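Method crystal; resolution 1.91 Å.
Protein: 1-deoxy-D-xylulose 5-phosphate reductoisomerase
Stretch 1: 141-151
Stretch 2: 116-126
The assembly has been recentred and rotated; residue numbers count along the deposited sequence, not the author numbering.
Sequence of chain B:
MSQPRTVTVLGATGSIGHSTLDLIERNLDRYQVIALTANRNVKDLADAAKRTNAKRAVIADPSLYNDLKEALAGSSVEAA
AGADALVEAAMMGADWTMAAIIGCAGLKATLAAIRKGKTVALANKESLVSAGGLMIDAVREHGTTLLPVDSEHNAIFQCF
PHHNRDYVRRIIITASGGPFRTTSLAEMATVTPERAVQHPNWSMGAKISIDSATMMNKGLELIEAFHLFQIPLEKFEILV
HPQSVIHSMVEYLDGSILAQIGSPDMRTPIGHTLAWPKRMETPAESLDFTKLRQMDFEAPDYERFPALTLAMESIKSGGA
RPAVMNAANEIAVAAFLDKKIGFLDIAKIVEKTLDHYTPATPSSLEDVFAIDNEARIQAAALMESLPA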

# COMPACT_ATOMS: atom_id res chain seq x y z
N GLU B 141 3.57 -27.14 -9.46
CA GLU B 141 3.65 -28.57 -9.24
C GLU B 141 4.00 -28.97 -7.81
O GLU B 141 3.46 -29.94 -7.29
CB GLU B 141 4.66 -29.22 -10.19
CG GLU B 141 4.77 -30.72 -9.95
CD GLU B 141 5.68 -31.43 -10.92
OE1 GLU B 141 5.62 -31.11 -12.12
OE2 GLU B 141 6.45 -32.31 -10.48
N HIS B 142 4.89 -28.22 -7.17
CA HIS B 142 5.30 -28.58 -5.82
C HIS B 142 4.71 -27.75 -4.69
O HIS B 142 5.13 -27.88 -3.54
CB HIS B 142 6.83 -28.60 -5.72
CG HIS B 142 7.47 -29.57 -6.67
ND1 HIS B 142 7.94 -29.19 -7.91
CD2 HIS B 142 7.70 -30.90 -6.57
CE1 HIS B 142 8.42 -30.25 -8.54
NE2 HIS B 142 8.28 -31.30 -7.75
N GLY B 143 3.73 -26.91 -5.00
CA GLY B 143 3.10 -26.09 -3.98
C GLY B 143 4.09 -25.20 -3.26
O GLY B 143 3.94 -24.90 -2.07
N THR B 144 5.11 -24.76 -4.00
CA THR B 144 6.15 -23.91 -3.45
C THR B 144 5.65 -22.51 -3.14
O THR B 144 4.81 -21.95 -3.86
CB THR B 144 7.31 -23.78 -4.46
OG1 THR B 144 7.70 -25.08 -4.91
CG2 THR B 144 8.51 -23.08 -3.82
N THR B 145 6.17 -21.93 -2.06
CA THR B 145 5.83 -20.56 -1.71
C THR B 145 6.96 -19.73 -2.30
O THR B 145 8.08 -19.76 -1.80
CB THR B 145 5.79 -20.35 -0.20
OG1 THR B 145 4.74 -21.14 0.37
CG2 THR B 145 5.53 -18.87 0.12
N LEU B 146 6.67 -19.01 -3.38
CA LEU B 146 7.68 -18.19 -4.04
C LEU B 146 7.54 -16.71 -3.65
O LEU B 146 6.50 -16.10 -3.90
CB LEU B 146 7.56 -18.34 -5.56
CG LEU B 146 8.67 -17.68 -6.37
CD1 LEU B 146 9.97 -18.44 -6.15
CD2 LEU B 146 8.29 -17.67 -7.85
N LEU B 147 8.58 -16.15 -3.05
CA LEU B 147 8.55 -14.76 -2.63
C LEU B 147 9.64 -13.97 -3.33
O LEU B 147 10.83 -14.23 -3.14
CB LEU B 147 8.73 -14.68 -1.11
CG LEU B 147 7.77 -15.56 -0.31
CD1 LEU B 147 8.22 -15.65 1.15
CD2 LEU B 147 6.35 -15.00 -0.41
N PRO B 148 9.26 -12.98 -4.16
CA PRO B 148 10.22 -12.15 -4.90
C PRO B 148 10.97 -11.21 -3.97
O PRO B 148 10.37 -10.53 -3.13
CB PRO B 148 9.34 -11.41 -5.89
CG PRO B 148 8.05 -11.22 -5.11
CD PRO B 148 7.87 -12.57 -4.45
N VAL B 149 12.29 -11.16 -4.14
CA VAL B 149 13.16 -10.35 -3.29
C VAL B 149 13.46 -8.93 -3.77
O VAL B 149 13.54 -8.00 -2.96
CB VAL B 149 14.50 -11.08 -3.06
CG1 VAL B 149 15.48 -10.17 -2.32
CG2 VAL B 149 14.25 -12.35 -2.26
N ASP B 150 13.62 -8.75 -5.08
CA ASP B 150 13.94 -7.43 -5.60
C ASP B 150 12.89 -6.36 -5.27
O ASP B 150 11.70 -6.64 -5.16
CB ASP B 150 14.20 -7.52 -7.11
CG ASP B 150 15.46 -8.32 -7.42
OD1 ASP B 150 16.30 -8.49 -6.51
OD2 ASP B 150 15.62 -8.78 -8.57
N SER B 151 13.37 -5.12 -5.10
CA SER B 151 12.53 -3.99 -4.71
C SER B 151 11.17 -3.80 -5.34
O SER B 151 10.18 -3.67 -4.63
CB SER B 151 13.31 -2.68 -4.87
OG SER B 151 14.43 -2.67 -4.00
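Stretch 2, residues 116-126: KGKTVALANKE

Stretch 2 lies alongside stretch 1 as a neighbouring parallel β-strand. Residues 119-122 are extended and pair with strand 145-148; the two strand axes approach to 4.6 Å, run in the same N-to-C sense and cross at -20°. The register sets Thr119 beside Thr145, Val120 beside Leu146, Ala121 beside Leu147 and Leu122 beside Pro148, with CA-CA separations of 4.6, 5.1, 4.7 and 4.9 Å, respectively.

Five backbone hydrogen bonds hold this register in the staggered pattern of parallel strands. Thr145 N donates to Lys118 O (2.8 Å), and Thr145 O accepts from Val120 N (2.9 Å); Leu147 N then donates to Val120 O (2.9 Å), and Leu147 O accepts from Leu122 N (2.8 Å). The last bond, Val149 N to Leu122 O (2.9 Å), is made by the residue just past strand 145-148. Thr145 and Leu147 therefore use both their N and O toward stretch 2, as does Val120 toward stretch 1, and so does Leu122. The first three bonds are nearly straight, at 173-178°, whereas those made by Leu122 N and O bend to 154° and 158°. Pro148 has no amide hydrogen, but its N faces away from stretch 2, so the ladder, carried here by Leu147 and Val149, is unbroken. CA-H...O contacts supplement the ladder: Ala121 CA is 3.2 Å from Leu147 O, Thr119 CA 3.4 Å from Thr145 O, and Leu146 CA 3.6 Å from Val120 O.

Side chains alternate between the two faces of the sheet. On one face, Thr145 CB lies 3.7 Å from Thr119 OG1, and Leu147 CD1 reaches back to Thr119 CG2 at 3.6 Å. On the other, Leu146, with chi1 t and chi2 p, brings CD1 to 4.2 Å from Val120 CB and 3.9 Å from Leu122 CB. Past the strand, Val149 points toward stretch 2, its CG2 3.7 Å from Ala121 CB and its CB 4.1 Å from Ala123 CB.

Before the strands, Gly117 and Gly143 each leave a helix with positive phi. Gly117 CA packs 3.3 Å from His142 O, so close that an ideal CB on Gly117 would stand 2.7 Å from His142 O and clash. Water 1 bridges the two carbonyls here, 2.8 Å from both Gly117 O and His142 O.

At the far end, Lys125 sets out sideways but its end comes nearer, and Lys125 NZ makes a long salt bridge of 3.7 Å with Asp150 OD2. Water 3 bridges this junction: it accepts from Lys125 NZ at 2.6 Å and donates to Asp150 OD1 at 2.8 Å and to Ala123 O at 2.7 Å. Asp150 occupies an N-cap position, yet its side chain makes no capping bond. Its backbone N donates to water 2 at 3.2 Å, and that water returns a weak bond to Leu122 O at 3.4 Å. Asn124 points away from stretch 1, its side chain capping a backbone N just past stretch 2.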

# COMPACT_ATOMS: atom_id res chain seq x y z
N LYS B 116 11.57 -28.58 -3.98
CA LYS B 116 11.43 -29.13 -2.63
C LYS B 116 10.11 -28.69 -2.03
O LYS B 116 9.71 -29.16 -0.96
CB LYS B 116 12.58 -28.70 -1.73
CG LYS B 116 13.87 -29.43 -2.00
CD LYS B 116 13.70 -30.92 -1.76
CE LYS B 116 14.92 -31.70 -2.19
NZ LYS B 116 14.75 -33.15 -1.96
N GLY B 117 9.44 -27.77 -2.71
CA GLY B 117 8.13 -27.31 -2.26
C GLY B 117 7.97 -26.47 -1.02
O GLY B 117 6.84 -26.26 -0.58
N LYS B 118 9.05 -25.98 -0.43
CA LYS B 118 8.92 -25.15 0.77
C LYS B 118 8.87 -23.67 0.39
O LYS B 118 8.15 -23.30 -0.54
CB LYS B 118 10.06 -25.43 1.75
CG LYS B 118 10.13 -26.89 2.17
CD LYS B 118 8.78 -27.37 2.65
CE LYS B 118 8.76 -28.88 2.84
NZ LYS B 118 7.41 -29.35 3.26
N THR B 119 9.62 -22.84 1.09
CA THR B 119 9.62 -21.41 0.79
C THR B 119 10.92 -20.98 0.13
O THR B 119 12.02 -21.29 0.60
CB THR B 119 9.38 -20.56 2.06
OG1 THR B 119 8.13 -20.93 2.64
CG2 THR B 119 9.33 -19.07 1.72
N VAL B 120 10.79 -20.27 -0.99
CA VAL B 120 11.95 -19.78 -1.73
C VAL B 120 11.86 -18.28 -1.95
O VAL B 120 10.93 -17.79 -2.59
CB VAL B 120 12.06 -20.46 -3.11
CG1 VAL B 120 13.30 -19.96 -3.84
CG2 VAL B 120 12.11 -21.98 -2.94
N ALA B 121 12.82 -17.55 -1.39
CA ALA B 121 12.88 -16.10 -1.58
C ALA B 121 13.75 -15.98 -2.83
O ALA B 121 14.93 -16.33 -2.81
CB ALA B 121 13.55 -15.42 -0.36
N LEU B 122 13.16 -15.50 -3.92
CA LEU B 122 13.86 -15.41 -5.19
C LEU B 122 14.50 -14.08 -5.55
O LEU B 122 13.82 -13.06 -5.70
CB LEU B 122 12.91 -15.82 -6.32
CG LEU B 122 13.46 -15.80 -7.76
CD1 LEU B 122 14.64 -16.75 -7.86
CD2 LEU B 122 12.37 -16.20 -8.74
N ALA B 123 15.82 -14.10 -5.70
CA ALA B 123 16.60 -12.92 -6.07
C ALA B 123 17.20 -13.13 -7.46
O ALA B 123 17.34 -12.17 -8.23
CB ALA B 123 17.70 -12.68 -5.04
N ASN B 124 17.56 -14.37 -7.79
CA ASN B 124 18.13 -14.69 -9.10
C ASN B 124 17.17 -14.25 -10.20
O ASN B 124 16.01 -14.66 -10.22
CB ASN B 124 18.39 -16.20 -9.20
CG ASN B 124 18.81 -16.63 -10.60
OD1 ASN B 124 17.97 -16.92 -11.46
ND2 ASN B 124 20.12 -16.68 -10.84
N LYS B 125 17.66 -13.43 -11.13
CA LYS B 125 16.82 -12.90 -12.21
C LYS B 125 16.61 -13.83 -13.41
O LYS B 125 15.54 -13.83 -14.01
CB LYS B 125 17.39 -11.57 -12.69
CG LYS B 125 17.48 -10.50 -11.61
CD LYS B 125 18.13 -9.23 -12.14
CE LYS B 125 18.15 -8.14 -11.08
NZ LYS B 125 19.01 -8.51 -9.93
N GLU B 126 17.63 -14.60 -13.77
CA GLU B 126 17.51 -15.50 -14.91
C GLU B 126 16.37 -16.49 -14.73
O GLU B 126 15.73 -16.91 -15.70
CB GLU B 126 18.82 -16.27 -15.13
CG GLU B 126 19.97 -15.46 -15.72
CD GLU B 126 20.51 -14.40 -14.77
OE1 GLU B 126 20.34 -14.55 -13.54
OE2 GLU B 126 21.11 -13.42 -15.26
O HOH W 1 4.46 -27.81 -0.81
O HOH W 2 12.57 -10.45 -7.52
O HOH W 3 18.48 -9.76 -7.75